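Local coordinates for disulfide isomerase DsbG N-terminal domain-containing protein (Helicobacter pylori, PDB 3TDG) that probably acts as a thioredoxin-fold oxidoreductase of the DsbG type, reducing or rearranging disulfide bonds in other proteins, at residues Ala126-Ile131 against Ile150-Ser155. Numbering follows the deposited sequence.
Sequences AIFNEI and ILYIVS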
loop_
_atom_site.group_PDB
_atom_site.type_symbol
_atom_site.label_atom_id
_atom_site.label_comp_id
_atom_site.label_asym_id
_atom_site.label_seq_id
_atom_site.Cartn_x
_atom_site.Cartn_y
_atom_site.Cartn_z
ATOM N N ALA A 126 0.252 17.584 -11.218
ATOM C CA ALA A 126 -0.917 16.842 -11.686
ATOM C C ALA A 126 -2.238 17.423 -11.154
ATOM O O ALA A 126 -3.236 17.483 -11.885
ATOM C CB ALA A 126 -0.810 15.389 -11.334
ATOM N N ILE A 127 -2.248 17.833 -9.883
ATOM C CA ILE A 127 -3.421 18.518 -9.332
ATOM C C ILE A 127 -3.770 19.753 -10.163
ATOM O O ILE A 127 -4.903 19.888 -10.604
ATOM C CB ILE A 127 -3.269 18.869 -7.832
ATOM C CG1 ILE A 127 -3.383 17.585 -7.003
ATOM C CG2 ILE A 127 -4.344 19.909 -7.402
ATOM C CD1 ILE A 127 -2.858 17.727 -5.585
ATOM N N PHE A 128 -2.793 20.618 -10.402
ATOM C CA PHE A 128 -3.032 21.837 -11.151
ATOM C C PHE A 128 -3.345 21.657 -12.640
ATOM O O PHE A 128 -4.039 22.494 -13.227
ATOM C CB PHE A 128 -1.906 22.835 -10.922
ATOM C CG PHE A 128 -1.865 23.336 -9.519
ATOM C CD1 PHE A 128 -2.884 24.155 -9.039
ATOM C CD2 PHE A 128 -0.849 22.941 -8.650
ATOM C CE1 PHE A 128 -2.888 24.600 -7.725
ATOM C CE2 PHE A 128 -0.841 23.377 -7.328
ATOM C CZ PHE A 128 -1.864 24.209 -6.865
ATOM N N ASN A 129 -2.835 20.572 -13.232
ATOM C CA ASN A 129 -3.116 20.233 -14.630
ATOM C C ASN A 129 -4.494 19.637 -14.811
ATOM O O ASN A 129 -5.031 19.650 -15.902
ATOM C CB ASN A 129 -2.065 19.255 -15.181
ATOM C CG ASN A 129 -0.701 19.890 -15.321
ATOM O OD1 ASN A 129 -0.579 21.095 -15.590
ATOM N ND2 ASN A 129 0.343 19.091 -15.128
ATOM N N GLU A 130 -5.056 19.102 -13.735
ATOM C CA GLU A 130 -6.371 18.478 -13.769
ATOM C C GLU A 130 -7.541 19.469 -13.544
ATOM O O GLU A 130 -8.709 19.109 -13.743
ATOM C CB GLU A 130 -6.380 17.341 -12.750
ATOM C CG GLU A 130 -7.728 16.790 -12.287
ATOM C CD GLU A 130 -7.562 15.794 -11.127
ATOM O OE1 GLU A 130 -7.205 16.215 -9.992
ATOM O OE2 GLU A 130 -7.773 14.582 -11.351
ATOM N N ILE A 131 -7.234 20.702 -13.134
ATOM C CA ILE A 131 -8.270 21.748 -12.922
ATOM C C ILE A 131 -8.826 22.212 -14.289
ATOM O O ILE A 131 -8.038 22.492 -15.190
ATOM C CB ILE A 131 -7.669 22.952 -12.143
ATOM C CG1 ILE A 131 -7.295 22.542 -10.707
ATOM C CG2 ILE A 131 -8.611 24.152 -12.106
ATOM C CD1 ILE A 131 -6.414 23.582 -10.000
ATOM N N ILE A 150 5.220 31.344 -13.147
ATOM C CA ILE A 150 3.854 30.974 -12.767
ATOM C C ILE A 150 3.706 30.701 -11.269
ATOM O O ILE A 150 4.353 29.798 -10.730
ATOM C CB ILE A 150 3.341 29.748 -13.577
ATOM C CG1 ILE A 150 3.376 30.030 -15.089
ATOM C CG2 ILE A 150 1.925 29.346 -13.138
ATOM C CD1 ILE A 150 2.312 30.993 -15.599
ATOM N N LEU A 151 2.838 31.483 -10.622
ATOM C CA LEU A 151 2.473 31.266 -9.216
ATOM C C LEU A 151 1.009 30.857 -9.065
ATOM O O LEU A 151 0.114 31.646 -9.337
ATOM C CB LEU A 151 2.751 32.528 -8.398
ATOM C CG LEU A 151 2.341 32.588 -6.924
ATOM C CD1 LEU A 151 2.993 31.477 -6.105
ATOM C CD2 LEU A 151 2.725 33.948 -6.379
ATOM N N TYR A 152 0.783 29.626 -8.634
ATOM C CA TYR A 152 -0.550 29.167 -8.302
ATOM C C TYR A 152 -0.898 29.560 -6.864
ATOM O O TYR A 152 -0.091 29.362 -5.953
ATOM C CB TYR A 152 -0.631 27.651 -8.428
ATOM C CG TYR A 152 -0.948 27.168 -9.815
ATOM C CD1 TYR A 152 -2.274 27.138 -10.274
ATOM C CD2 TYR A 152 0.066 26.739 -10.677
ATOM C CE1 TYR A 152 -2.578 26.679 -11.550
ATOM C CE2 TYR A 152 -0.228 26.278 -11.965
ATOM C CZ TYR A 152 -1.550 26.250 -12.396
ATOM O OH TYR A 152 -1.862 25.807 -13.669
ATOM N N ILE A 153 -2.091 30.116 -6.675
ATOM C CA ILE A 153 -2.603 30.445 -5.350
ATOM C C ILE A 153 -3.974 29.787 -5.128
ATOM O O ILE A 153 -4.962 30.189 -5.741
ATOM C CB ILE A 153 -2.710 31.973 -5.167
ATOM C CG1 ILE A 153 -1.354 32.636 -5.443
ATOM C CG2 ILE A 153 -3.238 32.322 -3.735
ATOM C CD1 ILE A 153 -1.326 34.107 -5.256
ATOM N N VAL A 154 -4.035 28.772 -4.279
ATOM C CA VAL A 154 -5.307 28.134 -3.933
ATOM C C VAL A 154 -5.880 28.927 -2.757
ATOM O O VAL A 154 -5.198 29.127 -1.752
ATOM C CB VAL A 154 -5.155 26.653 -3.610
ATOM C CG1 VAL A 154 -6.527 26.006 -3.288
ATOM C CG2 VAL A 154 -4.472 25.913 -4.783
ATOM N N SER A 155 -7.112 29.409 -2.921
ATOM C CA SER A 155 -7.668 30.448 -2.069
ATOM C C SER A 155 -9.186 30.266 -1.883
ATOM O O SER A 155 -9.907 29.968 -2.847
ATOM C CB SER A 155 -7.379 31.816 -2.673
ATOM O OG SER A 155 -7.873 32.878 -1.851
HETATM O O HOH W 1 -4.810 25.043 -13.603
#
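F128, near the end of the long helix 98-129, and Y152, on strand 150-155, lay their rings over one another in an offset stack, with centroids 4.2 Å apart and planes tilted by 27°. The side chains run past each other in opposite directions, so each ring lies against the other residue's stem. CB of F128 sits over the tyrosine face, 3.9 Å from the ring centroid, and CB of Y152 sits over the phenylalanine ring, 4.1 Å from its centroid; both are CH-pi contacts. The closest approach puts F128 CD1 over the tyrosine face, displaced toward its rim, 3.3 Å from Y152 CD1. V154, two residues along the strand and on the same side of it, meets the edge of the phenylalanine ring: chi1 of -178° sets CG2 beside the backbone N, and this branch lies near the ring plane, 3.6 Å from F128 CE1. A purely apolar ring suits F128, covered on one face by tyrosine and met at its edge by a compact, branched valine that suits this buried spot. Tyrosine offers both a flat face and a hydroxyl: a single water donates to F128 O (2.7 Å) and is also hydrogen-bonded to Y152 OH (3.0 Å), which bonds R179 too. With no direct hydrogen bond between the segments, helix and thioredoxin-like sheet are joined here by apolar and aromatic contact plus one water bridge, the buried hydroxyl being satisfied by arginine and water.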